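PDB 2NPN: putative cobalamin synthesis related protein from Corynebacterium diphtheriae, which binds S-adenosylmethionine and is probably a precorrin-6A synthase (deacetylating), a methyltransferase of cobalamin biosynthesis. Local coordinates for residues L26-D36 and H55-D66. Residues are numbered along the deposited sequence; the frame is centred on the assembly and turned at random.
Sequences LRHAQAIVALD and HAPGTPIYAVTD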
loop_
_atom_site.group_PDB
_atom_site.type_symbol
_atom_site.label_atom_id
_atom_site.label_comp_id
_atom_site.label_asym_id
_atom_site.label_seq_id
_atom_site.Cartn_x
_atom_site.Cartn_y
_atom_site.Cartn_z
ATOM N N LEU A 26 -7.282 -9.058 13.641
ATOM C CA LEU A 26 -6.058 -9.845 13.745
ATOM C C LEU A 26 -6.159 -10.856 14.899
ATOM O O LEU A 26 -5.751 -12.000 14.771
ATOM C CB LEU A 26 -4.852 -8.927 13.957
ATOM C CG LEU A 26 -4.446 -8.098 12.732
ATOM C CD1 LEU A 26 -3.468 -6.988 13.189
ATOM C CD2 LEU A 26 -3.818 -9.000 11.670
ATOM N N ARG A 27 -6.670 -10.379 16.032
ATOM C CA ARG A 27 -6.779 -11.221 17.219
ATOM C C ARG A 27 -7.801 -12.327 17.111
ATOM O O ARG A 27 -7.645 -13.349 17.784
ATOM C CB ARG A 27 -7.077 -10.389 18.437
ATOM C CG ARG A 27 -5.947 -9.460 18.772
ATOM C CD ARG A 27 -6.110 -8.860 20.112
ATOM N NE ARG A 27 -5.812 -9.828 21.163
ATOM C CZ ARG A 27 -6.009 -9.621 22.463
ATOM N NH1 ARG A 27 -6.525 -8.479 22.896
ATOM N NH2 ARG A 27 -5.709 -10.555 23.331
ATOM N N HIS A 28 -8.830 -12.116 16.297
ATOM C CA HIS A 28 -9.828 -13.151 16.066
ATOM C C HIS A 28 -9.521 -14.110 14.897
ATOM O O HIS A 28 -10.152 -15.161 14.807
ATOM C CB HIS A 28 -11.210 -12.483 15.938
ATOM C CG HIS A 28 -11.690 -11.883 17.226
ATOM N ND1 HIS A 28 -12.439 -12.581 18.150
ATOM C CD2 HIS A 28 -11.503 -10.652 17.755
ATOM C CE1 HIS A 28 -12.688 -11.797 19.185
ATOM N NE2 HIS A 28 -12.142 -10.619 18.963
ATOM N N ALA A 29 -8.528 -13.813 14.075
ATOM C CA ALA A 29 -8.193 -14.702 12.963
ATOM C C ALA A 29 -7.496 -15.939 13.463
ATOM O O ALA A 29 -6.569 -15.872 14.262
ATOM C CB ALA A 29 -7.330 -14.025 11.934
ATOM N N GLN A 30 -7.962 -17.066 12.956
ATOM C CA GLN A 30 -7.343 -18.362 13.203
ATOM C C GLN A 30 -6.197 -18.674 12.221
ATOM O O GLN A 30 -5.443 -19.651 12.420
ATOM C CB GLN A 30 -8.401 -19.431 13.120
ATOM C CG GLN A 30 -9.213 -19.530 14.387
ATOM C CD GLN A 30 -10.703 -19.628 14.115
ATOM O OE1 GLN A 30 -11.179 -19.210 13.055
ATOM N NE2 GLN A 30 -11.448 -20.150 15.077
ATOM N N ALA A 31 -6.111 -17.890 11.152
ATOM C CA ALA A 31 -5.029 -17.942 10.190
ATOM C C ALA A 31 -4.816 -16.578 9.584
ATOM O O ALA A 31 -5.755 -15.845 9.447
ATOM C CB ALA A 31 -5.312 -18.940 9.076
ATOM N N ILE A 32 -3.568 -16.303 9.210
ATOM C CA ILE A 32 -3.163 -15.042 8.614
ATOM C C ILE A 32 -2.407 -15.291 7.315
ATOM O O ILE A 32 -1.481 -16.095 7.266
ATOM C CB ILE A 32 -2.308 -14.189 9.569
ATOM C CG1 ILE A 32 -3.100 -13.831 10.829
ATOM C CG2 ILE A 32 -1.892 -12.885 8.865
ATOM C CD1 ILE A 32 -2.286 -13.082 11.887
ATOM N N VAL A 33 -2.808 -14.574 6.265
ATOM C CA VAL A 33 -2.205 -14.711 4.922
ATOM C C VAL A 33 -1.740 -13.318 4.470
ATOM O O VAL A 33 -2.364 -12.283 4.753
ATOM C CB VAL A 33 -3.214 -15.262 3.874
ATOM C CG1 VAL A 33 -2.572 -15.375 2.451
ATOM C CG2 VAL A 33 -3.805 -16.627 4.320
ATOM N N ALA A 34 -0.664 -13.293 3.696
ATOM C CA ALA A 34 -0.255 -12.062 3.054
ATOM C C ALA A 34 0.208 -12.384 1.642
ATOM O O ALA A 34 1.009 -13.306 1.450
ATOM C CB ALA A 34 0.844 -11.422 3.828
ATOM N N LEU A 35 -0.321 -11.654 0.657
ATOM C CA LEU A 35 0.087 -11.856 -0.735
ATOM C C LEU A 35 1.185 -10.842 -1.017
ATOM O O LEU A 35 0.968 -9.639 -0.860
ATOM C CB LEU A 35 -1.116 -11.664 -1.667
ATOM C CG LEU A 35 -2.329 -12.561 -1.347
ATOM C CD1 LEU A 35 -3.566 -12.211 -2.205
ATOM C CD2 LEU A 35 -1.987 -14.056 -1.491
ATOM N N ASP A 36 2.364 -11.322 -1.388
ATOM C CA ASP A 36 3.525 -10.444 -1.609
ATOM C C ASP A 36 3.938 -10.392 -3.077
ATOM O O ASP A 36 3.755 -11.364 -3.817
ATOM C CB ASP A 36 4.697 -10.908 -0.737
ATOM C CG ASP A 36 4.439 -10.715 0.748
ATOM O OD1 ASP A 36 3.618 -9.845 1.113
ATOM O OD2 ASP A 36 5.085 -11.419 1.552
ATOM N N HIS A 55 0.128 -8.021 18.202
ATOM C CA HIS A 55 -1.337 -8.110 18.379
ATOM C C HIS A 55 -1.904 -9.516 18.256
ATOM O O HIS A 55 -2.836 -9.879 18.997
ATOM C CB HIS A 55 -2.045 -7.100 17.455
ATOM C CG HIS A 55 -1.592 -5.701 17.706
ATOM N ND1 HIS A 55 -1.965 -5.004 18.830
ATOM C CD2 HIS A 55 -0.702 -4.915 17.055
ATOM C CE1 HIS A 55 -1.350 -3.835 18.849
ATOM N NE2 HIS A 55 -0.575 -3.758 17.785
ATOM N N ALA A 56 -1.345 -10.316 17.364
ATOM C CA ALA A 56 -1.797 -11.696 17.199
ATOM C C ALA A 56 -0.633 -12.603 17.462
ATOM O O ALA A 56 -0.268 -13.404 16.591
ATOM C CB ALA A 56 -2.361 -11.943 15.800
ATOM N N PRO A 57 -0.011 -12.472 18.648
ATOM C CA PRO A 57 1.087 -13.390 18.851
ATOM C C PRO A 57 0.576 -14.817 18.798
ATOM O O PRO A 57 -0.595 -15.092 19.144
ATOM C CB PRO A 57 1.607 -13.040 20.251
ATOM C CG PRO A 57 0.539 -12.284 20.905
ATOM C CD PRO A 57 -0.213 -11.591 19.816
ATOM N N GLY A 58 1.441 -15.701 18.327
ATOM C CA GLY A 58 1.124 -17.103 18.230
ATOM C C GLY A 58 0.335 -17.450 16.987
ATOM O O GLY A 58 -0.278 -18.515 16.943
ATOM N N THR A 59 0.350 -16.574 15.975
ATOM C CA THR A 59 -0.331 -16.862 14.722
ATOM C C THR A 59 0.657 -16.658 13.587
ATOM O O THR A 59 1.059 -15.512 13.337
ATOM C CB THR A 59 -1.576 -15.972 14.516
ATOM O OG1 THR A 59 -2.368 -15.969 15.713
ATOM C CG2 THR A 59 -2.408 -16.502 13.354
ATOM N N PRO A 60 1.084 -17.761 12.927
ATOM C CA PRO A 60 2.042 -17.594 11.820
ATOM C C PRO A 60 1.453 -16.855 10.632
ATOM O O PRO A 60 0.260 -16.959 10.372
ATOM C CB PRO A 60 2.379 -19.038 11.410
ATOM C CG PRO A 60 1.242 -19.852 11.889
ATOM C CD PRO A 60 0.732 -19.175 13.133
ATOM N N ILE A 61 2.297 -16.107 9.927
ATOM C CA ILE A 61 1.877 -15.468 8.682
ATOM C C ILE A 61 2.230 -16.401 7.540
ATOM O O ILE A 61 3.421 -16.804 7.399
ATOM C CB ILE A 61 2.593 -14.126 8.459
ATOM C CG1 ILE A 61 2.268 -13.135 9.587
ATOM C CG2 ILE A 61 2.235 -13.575 7.078
ATOM C CD1 ILE A 61 3.155 -11.838 9.556
ATOM N N TYR A 62 1.219 -16.756 6.752
ATOM C CA TYR A 62 1.375 -17.509 5.488
ATOM C C TYR A 62 1.589 -16.521 4.346
ATOM O O TYR A 62 0.638 -15.932 3.836
ATOM C CB TYR A 62 0.133 -18.381 5.251
ATOM C CG TYR A 62 0.182 -19.298 4.043
ATOM C CD1 TYR A 62 0.915 -20.481 4.077
ATOM C CD2 TYR A 62 -0.541 -18.994 2.886
ATOM C CE1 TYR A 62 0.948 -21.345 2.977
ATOM C CE2 TYR A 62 -0.500 -19.837 1.768
ATOM C CZ TYR A 62 0.241 -21.010 1.826
ATOM O OH TYR A 62 0.265 -21.861 0.732
ATOM N N ALA A 63 2.856 -16.293 3.977
ATOM C CA ALA A 63 3.180 -15.302 2.959
ATOM C C ALA A 63 3.290 -15.992 1.603
ATOM O O ALA A 63 4.094 -16.915 1.435
ATOM C CB ALA A 63 4.474 -14.564 3.298
ATOM N N VAL A 64 2.444 -15.581 0.664
ATOM C CA VAL A 64 2.444 -16.142 -0.679
ATOM C C VAL A 64 3.186 -15.216 -1.623
ATOM O O VAL A 64 2.800 -14.040 -1.767
ATOM C CB VAL A 64 1.015 -16.355 -1.192
ATOM C CG1 VAL A 64 1.030 -16.977 -2.603
ATOM C CG2 VAL A 64 0.246 -17.220 -0.226
ATOM N N THR A 65 4.231 -15.750 -2.263
ATOM C CA THR A 65 5.088 -14.984 -3.172
ATOM C C THR A 65 5.048 -15.611 -4.574
ATOM O O THR A 65 4.719 -16.789 -4.734
ATOM C CB THR A 65 6.561 -14.900 -2.646
ATOM O OG1 THR A 65 6.567 -14.934 -1.209
ATOM C CG2 THR A 65 7.228 -13.605 -3.117
ATOM N N ASP A 66 5.380 -14.812 -5.581
ATOM C CA ASP A 66 5.278 -15.236 -6.983
ATOM C C ASP A 66 6.422 -16.173 -7.365
ATOM O O ASP A 66 7.373 -16.333 -6.598
ATOM C CB ASP A 66 5.271 -14.013 -7.912
ATOM C CG ASP A 66 4.242 -12.961 -7.494
ATOM O OD1 ASP A 66 3.281 -13.302 -6.767
ATOM O OD2 ASP A 66 4.402 -11.786 -7.891
HETATM O O HOH W 1 -4.887 -14.319 15.605
HETATM O O HOH W 2 -1.740 -18.711 9.364
HETATM O O HOH W 3 7.362 -12.836 1.039
#
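Ile32 turns CG1 away from its carbonyl carbon (chi1 -61°) and extends the chain beyond it, which sends CD1 against the Thr59 methyl. The two side chains cross at about a right angle, with Ile32 CD1 3.7 Å from Thr59 CG2. The same Ile32 methyl also meets Ala56 CB. The hydroxyl of Thr59 is used differently. Thr59 OG1 donates to a water at 3.0 Å, and that water donates to the carbonyl oxygens of Leu26 and Ala29. The end of helix 20-28 is thereby tied to the turn before strand 61-64. A second water bridges Ile32 N and Pro60 O just ahead of the regular pairing.

From there the backbones of 31-35 and 61-64 run parallel. Tyr62 N bonds Ile32 O at 2.8 Å, and Ala34 N bonds Tyr62 O at 2.9 Å. Val64 N then reaches Ala34 O, and Asp36 N reaches Val64 O at 2.8 Å. The pair forms one margin of the five-stranded parallel sheet of the tetrapyrrole methylase fold; 61-64 is its outermost strand, joined to 31-35 by a beta-alpha-beta crossover through helix 42-55. That helix lies over the face bearing Ala34, Ile61 and Ala63. At the end of that face, Asp36 OD1 forms a salt bridge with Arg48 of this helix. A third water donates to Asp36 OD2 at 2.7 Å and also lies beside Thr65 OG1.

On the other face, Leu35 and Val64 lie side by side, with Leu35 CD2 3.8 Å from Val64 CB. Val33 CG1 meets the edge of the Tyr62 ring at CD2, 4.2 Å away. Helix 78-98 packs on Val33 and Tyr62.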